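Local coordinates for protein TRAP dicarboxylate transporter, DctP subunit (Ochrobactrum anthropi, PDB 4P47) that probably binds a small organic solute, perhaps a dicarboxylate, in the periplasm for delivery to a TRAP-type membrane transporter, at residues Q30-A35 / G61-K66; E49-L54 / E261-E266; G150-T155 / R234-P239; I172-S177 / A189-L194. All coordinates share one frame; numbering follows the deposited sequence.

Contact 1: Q30-A35 / G61-K66; sequences QTIKFA and GQINVK
The F34 ring meets strand 63-66 at its rim: V65 CG1 lies at the ring edge near its plane, 4.0 Å from F34 CD2. Because F34 CG stands anti to its backbone N (chi1 -172°), the ring runs alongside the valine branch, both side chains pointing the same way, and F34 CB also touches V65 CG1 at 3.9 Å. Diagonally across the register, toward the N-terminal end of the strands, the isoleucines cross obliquely, with I32 CD1 3.7 Å from I63 CG2. Q30, I32, I63 and V65 share this face of the sheet; T31, K33, N64 and K66 line the other.

The backbone evidence for a parallel pairing is five nearly straight N-H...O bonds, with the strand directions 22° apart. I32 is held at both ends: its N-H reaches N64 O in the carbonyl plane (2.9 Å), while its O accepts from K66 N almost along the C=O axis (2.8 Å). The series closes with F34 N to K66 O at 2.9 Å.

The two strands flank helix 43-58 in a beta-alpha-beta unit, and that helix packs on the apolar face: F51 meets the F34 ring, V55 touches I63 and V65, and A52 touches V65. Along its other edge strand 30-35 pairs with strand 90-94, whose M90 touches I32 and F34, while Q30 NE2 bonds E256.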
loop_
_atom_site.group_PDB
_atom_site.type_symbol
_atom_site.label_atom_id
_atom_site.label_comp_id
_atom_site.label_asym_id
_atom_site.label_seq_id
_atom_site.Cartn_x
_atom_site.Cartn_y
_atom_site.Cartn_z
ATOM N N GLN A 30 27.622 -11.996 5.376
ATOM C CA GLN A 30 26.949 -10.691 5.409
ATOM C C GLN A 30 25.854 -10.717 6.464
ATOM O O GLN A 30 25.270 -11.763 6.762
ATOM C CB GLN A 30 26.328 -10.346 4.058
ATOM C CG GLN A 30 27.299 -10.340 2.874
ATOM C CD GLN A 30 28.269 -9.156 2.863
ATOM O OE1 GLN A 30 28.138 -8.202 3.632
ATOM N NE2 GLN A 30 29.243 -9.218 1.972
ATOM N N THR A 31 25.571 -9.561 7.039
ATOM C CA THR A 31 24.452 -9.456 7.955
ATOM C C THR A 31 23.552 -8.351 7.461
ATOM O O THR A 31 24.002 -7.250 7.159
ATOM C CB THR A 31 24.897 -9.168 9.400
ATOM O OG1 THR A 31 25.729 -10.236 9.860
ATOM C CG2 THR A 31 23.690 -9.055 10.326
ATOM N N ILE A 32 22.274 -8.671 7.365
ATOM C CA ILE A 32 21.291 -7.734 6.896
ATOM C C ILE A 32 20.233 -7.518 7.962
ATOM O O ILE A 32 19.537 -8.461 8.337
ATOM C CB ILE A 32 20.595 -8.271 5.645
ATOM C CG1 ILE A 32 21.583 -8.386 4.488
ATOM C CG2 ILE A 32 19.423 -7.365 5.278
ATOM C CD1 ILE A 32 20.971 -8.986 3.206
ATOM N N LYS A 33 20.119 -6.289 8.456
ATOM C CA LYS A 33 19.034 -5.915 9.354
ATOM C C LYS A 33 17.859 -5.445 8.502
ATOM O O LYS A 33 18.023 -4.571 7.662
ATOM C CB LYS A 33 19.491 -4.809 10.309
ATOM C CG LYS A 33 20.686 -5.200 11.166
ATOM C CD LYS A 33 21.143 -4.077 12.107
ATOM C CE LYS A 33 22.357 -4.486 12.944
ATOM N NZ LYS A 33 22.751 -3.455 13.951
ATOM N N PHE A 34 16.683 -6.029 8.723
ATOM C CA PHE A 34 15.500 -5.784 7.897
ATOM C C PHE A 34 14.383 -5.329 8.824
ATOM O O PHE A 34 13.836 -6.129 9.595
ATOM C CB PHE A 34 15.153 -7.101 7.178
ATOM C CG PHE A 34 14.073 -7.024 6.120
ATOM C CD1 PHE A 34 13.417 -5.861 5.803
ATOM C CD2 PHE A 34 13.760 -8.160 5.425
ATOM C CE1 PHE A 34 12.407 -5.846 4.802
ATOM C CE2 PHE A 34 12.792 -8.162 4.444
ATOM C CZ PHE A 34 12.114 -6.996 4.126
ATOM N N ALA A 35 14.074 -4.039 8.755
ATOM C CA ALA A 35 13.132 -3.411 9.675
ATOM C C ALA A 35 11.766 -3.195 9.026
ATOM O O ALA A 35 11.661 -2.955 7.827
ATOM C CB ALA A 35 13.681 -2.085 10.108
ATOM N N GLY A 61 23.783 -20.135 4.430
ATOM C CA GLY A 61 24.000 -19.580 5.756
ATOM C C GLY A 61 24.986 -18.420 5.818
ATOM O O GLY A 61 25.200 -17.883 6.897
ATOM N N GLN A 62 25.565 -18.030 4.695
ATOM C CA GLN A 62 26.548 -16.937 4.682
ATOM C C GLN A 62 25.890 -15.578 4.904
ATOM O O GLN A 62 26.460 -14.704 5.594
ATOM C CB GLN A 62 27.308 -16.925 3.372
ATOM C CG GLN A 62 28.277 -18.086 3.231
ATOM C CD GLN A 62 29.397 -18.009 4.231
ATOM O OE1 GLN A 62 29.380 -18.681 5.258
ATOM N NE2 GLN A 62 30.379 -17.169 3.938
ATOM N N ILE A 63 24.697 -15.402 4.335
ATOM C CA ILE A 63 23.957 -14.154 4.500
ATOM C C ILE A 63 22.846 -14.426 5.492
ATOM O O ILE A 63 22.011 -15.314 5.270
ATOM C CB ILE A 63 23.380 -13.627 3.162
ATOM C CG1 ILE A 63 24.476 -13.480 2.113
ATOM C CG2 ILE A 63 22.663 -12.285 3.387
ATOM C CD1 ILE A 63 23.943 -13.114 0.767
ATOM N N ASN A 64 22.857 -13.678 6.589
ATOM C CA ASN A 64 21.841 -13.799 7.619
ATOM C C ASN A 64 20.994 -12.551 7.678
ATOM O O ASN A 64 21.520 -11.459 7.849
ATOM C CB ASN A 64 22.502 -14.025 8.985
ATOM C CG ASN A 64 21.527 -13.944 10.143
ATOM O OD1 ASN A 64 20.623 -14.770 10.272
ATOM N ND2 ASN A 64 21.726 -12.959 11.011
ATOM N N VAL A 65 19.686 -12.730 7.566
ATOM C CA VAL A 65 18.741 -11.619 7.633
ATOM C C VAL A 65 18.107 -11.623 9.008
ATOM O O VAL A 65 17.470 -12.596 9.395
ATOM C CB VAL A 65 17.671 -11.756 6.551
ATOM C CG1 VAL A 65 16.703 -10.586 6.599
ATOM C CG2 VAL A 65 18.322 -11.868 5.185
ATOM N N LYS A 66 18.344 -10.557 9.754
ATOM C CA LYS A 66 17.797 -10.373 11.092
ATOM C C LYS A 66 16.631 -9.387 11.039
ATOM O O LYS A 66 16.790 -8.245 10.590
ATOM C CB LYS A 66 18.904 -9.847 12.002
ATOM C CG LYS A 66 18.517 -9.643 13.427
ATOM C CD LYS A 66 19.752 -9.292 14.232
ATOM C CE LYS A 66 19.446 -9.045 15.685
ATOM N NZ LYS A 66 20.748 -8.747 16.372
#

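Contact 2: E49-L54 / E261-E266; sequences EKFAEL and EQAAVE
Two helices pack here in a roughly antiparallel sense within the solute-binding fold: the segment axes approach to 8.7 Å and their directions differ by 148°. The second segment belongs to the long helix 254-288, part of which is predicted to form a coiled coil. Small residues on that side permit the closeness, and F51 and A263 have their CA atoms only 5.4 Å apart.

The aromatic contribution comes from F51. Its CG is anti to the backbone N (chi1 173°), which carries the ring across to the partner helix so that it arrives with one edge: A264 N lies in the plane of the ring, 3.7 Å from F51 CD1. The A263 methyl sits above the ring plane near the same rim, A263 CB lying 3.7 Å from F51 CD1. Beyond the pair, the ring also meets F34, V65, I260 and A267. An alanine here would remove the whole ring, and would probably leave A263 and A264 poorly packed and loosen the join between this helix pair and the sheet beneath it.

Aliphatic packing is the work of L54. Its CB sits 3.8 Å from A263 CB, and its two methyls cross the extended chain of E266 obliquely.

Charge plays a minor part between the segments. K50 NZ and E266 OE2 are 6.2 Å apart, and K50 instead makes a cation-pi contact with Y270. The carboxylate of E266 is lined by leucine methyls, L54 CD1 lying 3.6 Å from E266 CD.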
loop_
_atom_site.group_PDB
_atom_site.type_symbol
_atom_site.label_atom_id
_atom_site.label_comp_id
_atom_site.label_asym_id
_atom_site.label_seq_id
_atom_site.Cartn_x
_atom_site.Cartn_y
_atom_site.Cartn_z
ATOM N N GLU A 49 9.800 -13.103 6.819
ATOM C CA GLU A 49 10.307 -14.395 7.283
ATOM C C GLU A 49 10.622 -15.315 6.116
ATOM O O GLU A 49 11.642 -16.003 6.118
ATOM C CB GLU A 49 9.283 -15.060 8.221
ATOM C CG GLU A 49 9.163 -14.334 9.544
ATOM C CD GLU A 49 7.931 -14.709 10.345
ATOM O OE1 GLU A 49 6.993 -15.305 9.782
ATOM O OE2 GLU A 49 7.912 -14.393 11.552
ATOM N N LYS A 50 9.763 -15.317 5.100
ATOM C CA LYS A 50 10.028 -16.083 3.895
ATOM C C LYS A 50 11.299 -15.585 3.208
ATOM O O LYS A 50 12.158 -16.387 2.802
ATOM C CB LYS A 50 8.837 -16.041 2.932
ATOM C CG LYS A 50 9.036 -16.779 1.607
ATOM C CD LYS A 50 9.279 -18.263 1.747
ATOM C CE LYS A 50 8.123 -18.949 2.380
ATOM N NZ LYS A 50 8.352 -20.425 2.291
ATOM N N PHE A 51 11.415 -14.267 3.056
ATOM C CA PHE A 51 12.616 -13.650 2.492
ATOM C C PHE A 51 13.870 -14.116 3.239
ATOM O O PHE A 51 14.855 -14.554 2.638
ATOM C CB PHE A 51 12.480 -12.125 2.516
ATOM C CG PHE A 51 13.733 -11.411 2.103
ATOM C CD1 PHE A 51 14.062 -11.255 0.748
ATOM C CD2 PHE A 51 14.620 -10.920 3.042
ATOM C CE1 PHE A 51 15.220 -10.615 0.367
ATOM C CE2 PHE A 51 15.774 -10.277 2.649
ATOM C CZ PHE A 51 16.068 -10.124 1.300
ATOM N N ALA A 52 13.841 -14.002 4.564
ATOM C CA ALA A 52 15.005 -14.370 5.382
ATOM C C ALA A 52 15.385 -15.837 5.175
ATOM O O ALA A 52 16.560 -16.174 5.076
ATOM C CB ALA A 52 14.716 -14.098 6.858
ATOM N N GLU A 53 14.393 -16.708 5.119
ATOM C CA GLU A 53 14.658 -18.131 4.964
ATOM C C GLU A 53 15.237 -18.450 3.601
ATOM O O GLU A 53 16.159 -19.261 3.473
ATOM C CB GLU A 53 13.385 -18.931 5.198
ATOM C CG GLU A 53 13.541 -20.429 4.970
ATOM C CD GLU A 53 14.607 -21.109 5.857
ATOM O OE1 GLU A 53 14.892 -20.623 6.980
ATOM O OE2 GLU A 53 15.170 -22.160 5.439
ATOM N N LEU A 54 14.711 -17.799 2.570
ATOM C CA LEU A 54 15.233 -17.994 1.222
ATOM C C LEU A 54 16.666 -17.504 1.108
ATOM O O LEU A 54 17.501 -18.134 0.474
ATOM C CB LEU A 54 14.339 -17.286 0.200
ATOM C CG LEU A 54 12.946 -17.894 0.056
ATOM C CD1 LEU A 54 12.112 -17.008 -0.877
ATOM C CD2 LEU A 54 13.035 -19.318 -0.458
ATOM N N GLU A 261 17.938 -10.558 -4.666
ATOM C CA GLU A 261 16.910 -10.284 -5.677
ATOM C C GLU A 261 15.990 -11.480 -5.853
ATOM O O GLU A 261 14.778 -11.348 -5.849
ATOM C CB GLU A 261 17.560 -9.929 -7.022
ATOM C CG GLU A 261 18.264 -8.588 -6.975
ATOM C CD GLU A 261 19.192 -8.347 -8.139
ATOM O OE1 GLU A 261 19.771 -9.319 -8.655
ATOM O OE2 GLU A 261 19.365 -7.176 -8.515
ATOM N N GLN A 262 16.563 -12.674 -5.985
ATOM C CA GLN A 262 15.741 -13.871 -6.148
ATOM C C GLN A 262 14.790 -14.025 -4.966
ATOM O O GLN A 262 13.602 -14.327 -5.125
ATOM C CB GLN A 262 16.616 -15.129 -6.265
ATOM C CG GLN A 262 17.411 -15.193 -7.552
ATOM C CD GLN A 262 18.515 -16.218 -7.496
ATOM O OE1 GLN A 262 18.541 -17.074 -6.615
ATOM N NE2 GLN A 262 19.428 -16.140 -8.448
ATOM N N ALA A 263 15.330 -13.846 -3.763
ATOM C CA ALA A 263 14.532 -14.000 -2.559
ATOM C C ALA A 263 13.442 -12.931 -2.472
ATOM O O ALA A 263 12.322 -13.219 -2.042
ATOM C CB ALA A 263 15.436 -13.969 -1.333
ATOM N N ALA A 264 13.757 -11.704 -2.874
ATOM C CA ALA A 264 12.758 -10.641 -2.803
ATOM C C ALA A 264 11.568 -10.917 -3.713
ATOM O O ALA A 264 10.413 -10.684 -3.321
ATOM C CB ALA A 264 13.376 -9.318 -3.168
ATOM N N VAL A 265 11.811 -11.407 -4.920
ATOM C CA VAL A 265 10.701 -11.626 -5.856
ATOM C C VAL A 265 9.952 -12.917 -5.547
ATOM O O VAL A 265 8.739 -12.976 -5.724
ATOM C CB VAL A 265 11.134 -11.567 -7.357
ATOM C CG1 VAL A 265 11.686 -10.203 -7.679
ATOM C CG2 VAL A 265 12.119 -12.657 -7.715
ATOM N N GLU A 266 10.645 -13.963 -5.073
ATOM C CA GLU A 266 9.974 -15.163 -4.654
ATOM C C GLU A 266 9.120 -14.859 -3.407
ATOM O O GLU A 266 7.956 -15.263 -3.323
ATOM C CB GLU A 266 10.974 -16.310 -4.408
ATOM C CG GLU A 266 10.285 -17.623 -4.043
ATOM C CD GLU A 266 11.226 -18.790 -3.829
ATOM O OE1 GLU A 266 12.438 -18.660 -4.070
ATOM O OE2 GLU A 266 10.718 -19.833 -3.366
#

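Contact 3: G150-T155 / R234-P239; sequences GFRNLT and RHQYNP
Two long antiparallel strands, 141-156 and 229-245, pair here in the central part of the sheet of this solute-binding fold. G150 and N238 form a hydrogen-bonded pair, and F151 and Y237 the non-hydrogen-bonded pair next to it.

R152 can be followed outward from the strand. Its CB rests 3.6 Å from H235 NE2. CG and CD pass beside the N238 amide, R152 CD lying 3.4 Å from N238 OD1, and CD also touches Q236 OE1. A bend at chi3 (69°) then turns the guanidinium: NE makes a salt bridge with E212, which also accepts from H235 NE2, and R152 NH1 donates to N238 OD1 at 2.9 Å. That oxygen lies in the guanidinium plane, and the bond is fairly straight (160°). E212 would probably balance the positive charge of R152.

On the other side of the sheet the F151 ring is clasped over both faces. Y237 points an edge at one face, in an edge-to-face pair with planes 60° apart, its CD1 3.4 Å above the F151 ring plane; R234 CD sits centrally over the opposite face in a CH-pi contact. An alanine here would delete both ring contacts and would probably leave Y237 and the R234 chain less firmly placed. Further along, N153 OD1 accepts from the backbone N of R234 (R234 N to N153 OD1, 2.8 Å), nearly along the C=O axis.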
loop_
_atom_site.group_PDB
_atom_site.type_symbol
_atom_site.label_atom_id
_atom_site.label_comp_id
_atom_site.label_asym_id
_atom_site.label_seq_id
_atom_site.Cartn_x
_atom_site.Cartn_y
_atom_site.Cartn_z
ATOM N N GLY A 150 -2.366 -3.275 0.956
ATOM C CA GLY A 150 -3.734 -3.549 0.561
ATOM C C GLY A 150 -4.510 -2.336 0.093
ATOM O O GLY A 150 -4.004 -1.216 0.064
ATOM N N PHE A 151 -5.764 -2.570 -0.253
ATOM C CA PHE A 151 -6.669 -1.483 -0.583
ATOM C C PHE A 151 -7.089 -0.692 0.648
ATOM O O PHE A 151 -7.224 -1.212 1.756
ATOM C CB PHE A 151 -7.925 -2.031 -1.296
ATOM C CG PHE A 151 -7.647 -2.513 -2.685
ATOM C CD1 PHE A 151 -7.474 -1.615 -3.724
ATOM C CD2 PHE A 151 -7.500 -3.863 -2.940
ATOM C CE1 PHE A 151 -7.171 -2.078 -4.990
ATOM C CE2 PHE A 151 -7.210 -4.315 -4.197
ATOM C CZ PHE A 151 -7.032 -3.423 -5.213
ATOM N N ARG A 152 -7.319 0.592 0.417
ATOM C CA ARG A 152 -7.963 1.453 1.394
ATOM C C ARG A 152 -9.437 1.565 1.075
ATOM O O ARG A 152 -9.805 1.898 -0.056
ATOM C CB ARG A 152 -7.307 2.835 1.402
ATOM C CG ARG A 152 -5.801 2.765 1.575
ATOM C CD ARG A 152 -5.180 4.115 1.763
ATOM N NE ARG A 152 -5.537 4.725 3.042
ATOM C CZ ARG A 152 -4.932 4.506 4.196
ATOM N NH1 ARG A 152 -3.918 3.672 4.284
ATOM N NH2 ARG A 152 -5.351 5.149 5.265
ATOM N N ASN A 153 -10.263 1.253 2.071
ATOM C CA ASN A 153 -11.717 1.279 1.992
ATOM C C ASN A 153 -12.299 2.264 3.013
ATOM O O ASN A 153 -11.555 2.974 3.702
ATOM C CB ASN A 153 -12.237 -0.149 2.175
ATOM C CG ASN A 153 -11.812 -1.065 1.032
ATOM O OD1 ASN A 153 -11.886 -0.694 -0.151
ATOM N ND2 ASN A 153 -11.366 -2.259 1.369
ATOM N N LEU A 154 -13.618 2.329 3.113
ATOM C CA LEU A 154 -14.285 3.405 3.845
ATOM C C LEU A 154 -15.354 2.864 4.783
ATOM O O LEU A 154 -16.281 2.198 4.336
ATOM C CB LEU A 154 -14.952 4.334 2.825
ATOM C CG LEU A 154 -15.735 5.508 3.392
ATOM C CD1 LEU A 154 -14.848 6.481 4.136
ATOM C CD2 LEU A 154 -16.472 6.224 2.280
ATOM N N THR A 155 -15.239 3.186 6.070
ATOM C CA THR A 155 -16.313 2.886 7.005
ATOM C C THR A 155 -16.983 4.164 7.450
ATOM O O THR A 155 -16.397 5.229 7.411
ATOM C CB THR A 155 -15.824 2.113 8.261
ATOM O OG1 THR A 155 -14.961 2.937 9.075
ATOM C CG2 THR A 155 -15.096 0.834 7.904
ATOM N N ARG A 234 -12.134 0.907 -2.454
ATOM C CA ARG A 234 -10.828 0.745 -3.073
ATOM C C ARG A 234 -10.330 2.087 -3.637
ATOM O O ARG A 234 -9.756 2.170 -4.724
ATOM C CB ARG A 234 -10.845 -0.369 -4.131
ATOM C CG ARG A 234 -11.191 -1.726 -3.552
ATOM C CD ARG A 234 -10.914 -2.857 -4.522
ATOM N NE ARG A 234 -11.284 -4.141 -3.933
ATOM C CZ ARG A 234 -12.470 -4.717 -4.065
ATOM N NH1 ARG A 234 -13.423 -4.151 -4.786
ATOM N NH2 ARG A 234 -12.703 -5.881 -3.480
ATOM N N HIS A 235 -10.527 3.150 -2.877
ATOM C CA HIS A 235 -10.246 4.485 -3.380
ATOM C C HIS A 235 -8.761 4.717 -3.575
ATOM O O HIS A 235 -8.389 5.578 -4.365
ATOM C CB HIS A 235 -10.876 5.584 -2.506
ATOM C CG HIS A 235 -10.495 5.503 -1.065
ATOM N ND1 HIS A 235 -11.243 4.795 -0.157
ATOM C CD2 HIS A 235 -9.447 6.017 -0.380
ATOM C CE1 HIS A 235 -10.674 4.876 1.032
ATOM N NE2 HIS A 235 -9.584 5.609 0.930
ATOM N N GLN A 236 -7.933 4.004 -2.818
ATOM C CA GLN A 236 -6.504 3.964 -3.058
ATOM C C GLN A 236 -6.032 2.540 -2.806
ATOM O O GLN A 236 -6.736 1.740 -2.201
ATOM C CB GLN A 236 -5.769 4.895 -2.106
ATOM C CG GLN A 236 -6.010 6.362 -2.378
ATOM C CD GLN A 236 -5.535 7.182 -1.222
ATOM O OE1 GLN A 236 -6.117 7.138 -0.117
ATOM N NE2 GLN A 236 -4.462 7.911 -1.422
ATOM N N TYR A 237 -4.841 2.235 -3.306
ATOM C CA TYR A 237 -4.187 0.954 -3.095
ATOM C C TYR A 237 -2.811 1.260 -2.565
ATOM O O TYR A 237 -2.119 2.089 -3.140
ATOM C CB TYR A 237 -4.057 0.180 -4.394
ATOM C CG TYR A 237 -3.321 -1.142 -4.214
ATOM C CD1 TYR A 237 -3.953 -2.249 -3.663
ATOM C CD2 TYR A 237 -1.997 -1.282 -4.604
ATOM C CE1 TYR A 237 -3.275 -3.458 -3.498
ATOM C CE2 TYR A 237 -1.329 -2.489 -4.461
ATOM C CZ TYR A 237 -1.973 -3.560 -3.914
ATOM O OH TYR A 237 -1.287 -4.755 -3.787
ATOM N N ASN A 238 -2.412 0.582 -1.489
ATOM C CA ASN A 238 -1.094 0.741 -0.886
ATOM C C ASN A 238 -0.179 -0.450 -1.228
ATOM O O ASN A 238 -0.246 -1.496 -0.574
ATOM C CB ASN A 238 -1.173 0.848 0.663
ATOM C CG ASN A 238 -1.858 2.121 1.196
ATOM O OD1 ASN A 238 -2.428 2.111 2.293
ATOM N ND2 ASN A 238 -1.747 3.203 0.470
ATOM N N PRO A 239 0.689 -0.293 -2.242
ATOM C CA PRO A 239 1.762 -1.258 -2.437
ATOM C C PRO A 239 2.868 -0.938 -1.471
ATOM O O PRO A 239 3.022 0.234 -1.100
ATOM C CB PRO A 239 2.224 -0.986 -3.871
ATOM C CG PRO A 239 1.896 0.425 -4.128
ATOM C CD PRO A 239 0.775 0.821 -3.195
#

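Contact 4: I172-S177 / A189-L194; sequences IRTLQS and ANAVPL
Short parallel strands 171-173 and 190-192 pair through I172 with A191 and R173 with V192, I172 N donating to N190 O (2.9 Å), V192 N to I172 O (2.8 Å), and T174 N continuing the series to V192 O on a lone pair.

R173 carries the strongest side-chain link. CG is anti to the backbone N, and a bend at chi2 (-84°) swings the chain round to L194, which it crosses at about a right angle; R173 CG lies 3.9 Å from L194 CB. The guanidinium then grips a single acceptor side-on: R173 NE and R173 NH2 each lie 2.9 Å from L194 O, which falls at the guanidinium edge and close to its plane. Two bonds to one oxygen should fix the rotation of the group. A water reinforces the same corner, donating to T174 O and accepting from L194 N, and so bridges the segments just where the strands end.

T174 OG1 occupies the crowded position between backbone N and carbonyl carbon (chi1 72°), from where it donates to L175 O and packs 3.4 Å from A191 CB. Q176, bent at chi2, lies obliquely over the proline, its CG 3.8 Å from P193 CB.

Strands and intervening helix 178-186 form a beta-alpha-beta unit, and F184 of that helix touches T174 and A191. Helix 196-205 places L199 against R173 and L194, strand 210-213 pairs with strand 171-173 along its other edge, and I172 packs on L154 of strand 141-156.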
loop_
_atom_site.group_PDB
_atom_site.type_symbol
_atom_site.label_atom_id
_atom_site.label_comp_id
_atom_site.label_asym_id
_atom_site.label_seq_id
_atom_site.Cartn_x
_atom_site.Cartn_y
_atom_site.Cartn_z
ATOM N N ILE A 172 -14.888 12.307 7.698
ATOM C CA ILE A 172 -14.104 11.086 7.550
ATOM C C ILE A 172 -12.661 11.340 7.964
ATOM O O ILE A 172 -12.009 12.229 7.424
ATOM C CB ILE A 172 -14.115 10.590 6.085
ATOM C CG1 ILE A 172 -15.557 10.369 5.592
ATOM C CG2 ILE A 172 -13.272 9.308 5.947
ATOM C CD1 ILE A 172 -16.379 9.330 6.374
ATOM N N ARG A 173 -12.159 10.585 8.937
ATOM C CA ARG A 173 -10.743 10.660 9.298
ATOM C C ARG A 173 -9.939 10.084 8.138
ATOM O O ARG A 173 -10.129 8.924 7.737
ATOM C CB ARG A 173 -10.457 9.871 10.575
ATOM C CG ARG A 173 -9.056 10.059 11.125
ATOM C CD ARG A 173 -8.010 9.154 10.491
ATOM N NE ARG A 173 -6.792 9.165 11.293
ATOM C CZ ARG A 173 -5.743 8.377 11.092
ATOM N NH1 ARG A 173 -5.762 7.479 10.110
ATOM N NH2 ARG A 173 -4.680 8.483 11.882
ATOM N N THR A 174 -9.064 10.910 7.567
ATOM C CA THR A 174 -8.230 10.512 6.438
ATOM C C THR A 174 -6.763 10.762 6.731
ATOM O O THR A 174 -6.414 11.618 7.542
ATOM C CB THR A 174 -8.587 11.304 5.134
ATOM O OG1 THR A 174 -8.156 12.672 5.231
ATOM C CG2 THR A 174 -10.076 11.286 4.863
ATOM N N LEU A 175 -5.895 10.076 6.010
ATOM C CA LEU A 175 -4.506 10.517 5.934
ATOM C C LEU A 175 -4.473 11.964 5.405
ATOM O O LEU A 175 -5.370 12.425 4.682
ATOM C CB LEU A 175 -3.652 9.577 5.071
ATOM C CG LEU A 175 -3.586 8.137 5.579
ATOM C CD1 LEU A 175 -2.652 7.334 4.699
ATOM C CD2 LEU A 175 -3.142 8.111 7.024
ATOM N N GLN A 176 -3.434 12.680 5.816
ATOM C CA GLN A 176 -3.440 14.124 5.675
ATOM C C GLN A 176 -2.411 14.633 4.677
ATOM O O GLN A 176 -2.187 15.840 4.584
ATOM C CB GLN A 176 -3.248 14.790 7.042
ATOM C CG GLN A 176 -4.436 14.592 7.980
ATOM C CD GLN A 176 -5.695 15.266 7.490
ATOM O OE1 GLN A 176 -6.746 14.618 7.254
ATOM N NE2 GLN A 176 -5.612 16.561 7.324
ATOM N N SER A 177 -1.818 13.751 3.883
ATOM C CA SER A 177 -0.984 14.210 2.773
ATOM C C SER A 177 -1.883 14.783 1.665
ATOM O O SER A 177 -3.107 14.672 1.722
ATOM C CB SER A 177 -0.125 13.066 2.244
ATOM O OG SER A 177 -0.934 12.072 1.653
ATOM N N ALA A 189 -16.656 15.168 1.240
ATOM C CA ALA A 189 -16.456 14.856 2.648
ATOM C C ALA A 189 -15.563 15.900 3.277
ATOM O O ALA A 189 -14.903 16.670 2.581
ATOM C CB ALA A 189 -15.824 13.468 2.821
ATOM N N ASN A 190 -15.534 15.895 4.602
ATOM C CA ASN A 190 -14.524 16.591 5.385
ATOM C C ASN A 190 -13.411 15.595 5.665
ATOM O O ASN A 190 -13.692 14.496 6.166
ATOM C CB ASN A 190 -15.102 17.079 6.705
ATOM C CG ASN A 190 -15.902 18.357 6.566
ATOM O OD1 ASN A 190 -16.011 18.928 5.491
ATOM N ND2 ASN A 190 -16.433 18.835 7.683
ATOM N N ALA A 191 -12.178 15.954 5.320
ATOM C CA ALA A 191 -11.011 15.085 5.463
ATOM C C ALA A 191 -10.328 15.421 6.783
ATOM O O ALA A 191 -9.407 16.248 6.840
ATOM C CB ALA A 191 -10.068 15.285 4.293
ATOM N N VAL A 192 -10.772 14.756 7.842
ATOM C CA VAL A 192 -10.478 15.145 9.205
ATOM C C VAL A 192 -9.135 14.605 9.693
ATOM O O VAL A 192 -8.859 13.408 9.551
ATOM C CB VAL A 192 -11.589 14.631 10.136
ATOM C CG1 VAL A 192 -11.291 14.985 11.580
ATOM C CG2 VAL A 192 -12.929 15.196 9.707
ATOM N N PRO A 193 -8.280 15.465 10.265
ATOM C CA PRO A 193 -7.019 15.039 10.871
ATOM C C PRO A 193 -7.221 14.523 12.292
ATOM O O PRO A 193 -7.863 15.207 13.092
ATOM C CB PRO A 193 -6.192 16.336 10.890
ATOM C CG PRO A 193 -7.228 17.390 11.079
ATOM C CD PRO A 193 -8.424 16.929 10.273
ATOM N N LEU A 194 -6.721 13.335 12.600
ATOM C CA LEU A 194 -6.769 12.827 13.951
ATOM C C LEU A 194 -5.709 11.763 14.153
ATOM O O LEU A 194 -5.591 10.876 13.322
ATOM C CB LEU A 194 -8.141 12.219 14.238
ATOM C CG LEU A 194 -8.400 11.864 15.700
ATOM C CD1 LEU A 194 -8.567 13.134 16.512
ATOM C CD2 LEU A 194 -9.615 10.986 15.813
HETATM O O HOH W 1 -5.656 11.965 10.269
#

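How the contacts relate
From the N terminus, contact 1 closes first, joining strand 30-35 to strand 63-66 across helix 43-58. Contact 2 starts on that helix, before contact 1 is complete, so the two cross; they also touch, through F34 with F51 and V65 with A52. Its partner lies over 200 residues later, on helix 254-288, and the span between encloses contacts 3 and 4. Contact 3 pairs the long strands 141-156 and 229-245 near the centre of the chain, and contact 4 falls within its loop as a local strand-helix-strand closure. Those two touch where L154 meets I172. Contacts 1 and 4, whose centres are about 39 Å apart, lie on opposite sides of the chain's centre but reach one continuous sheet.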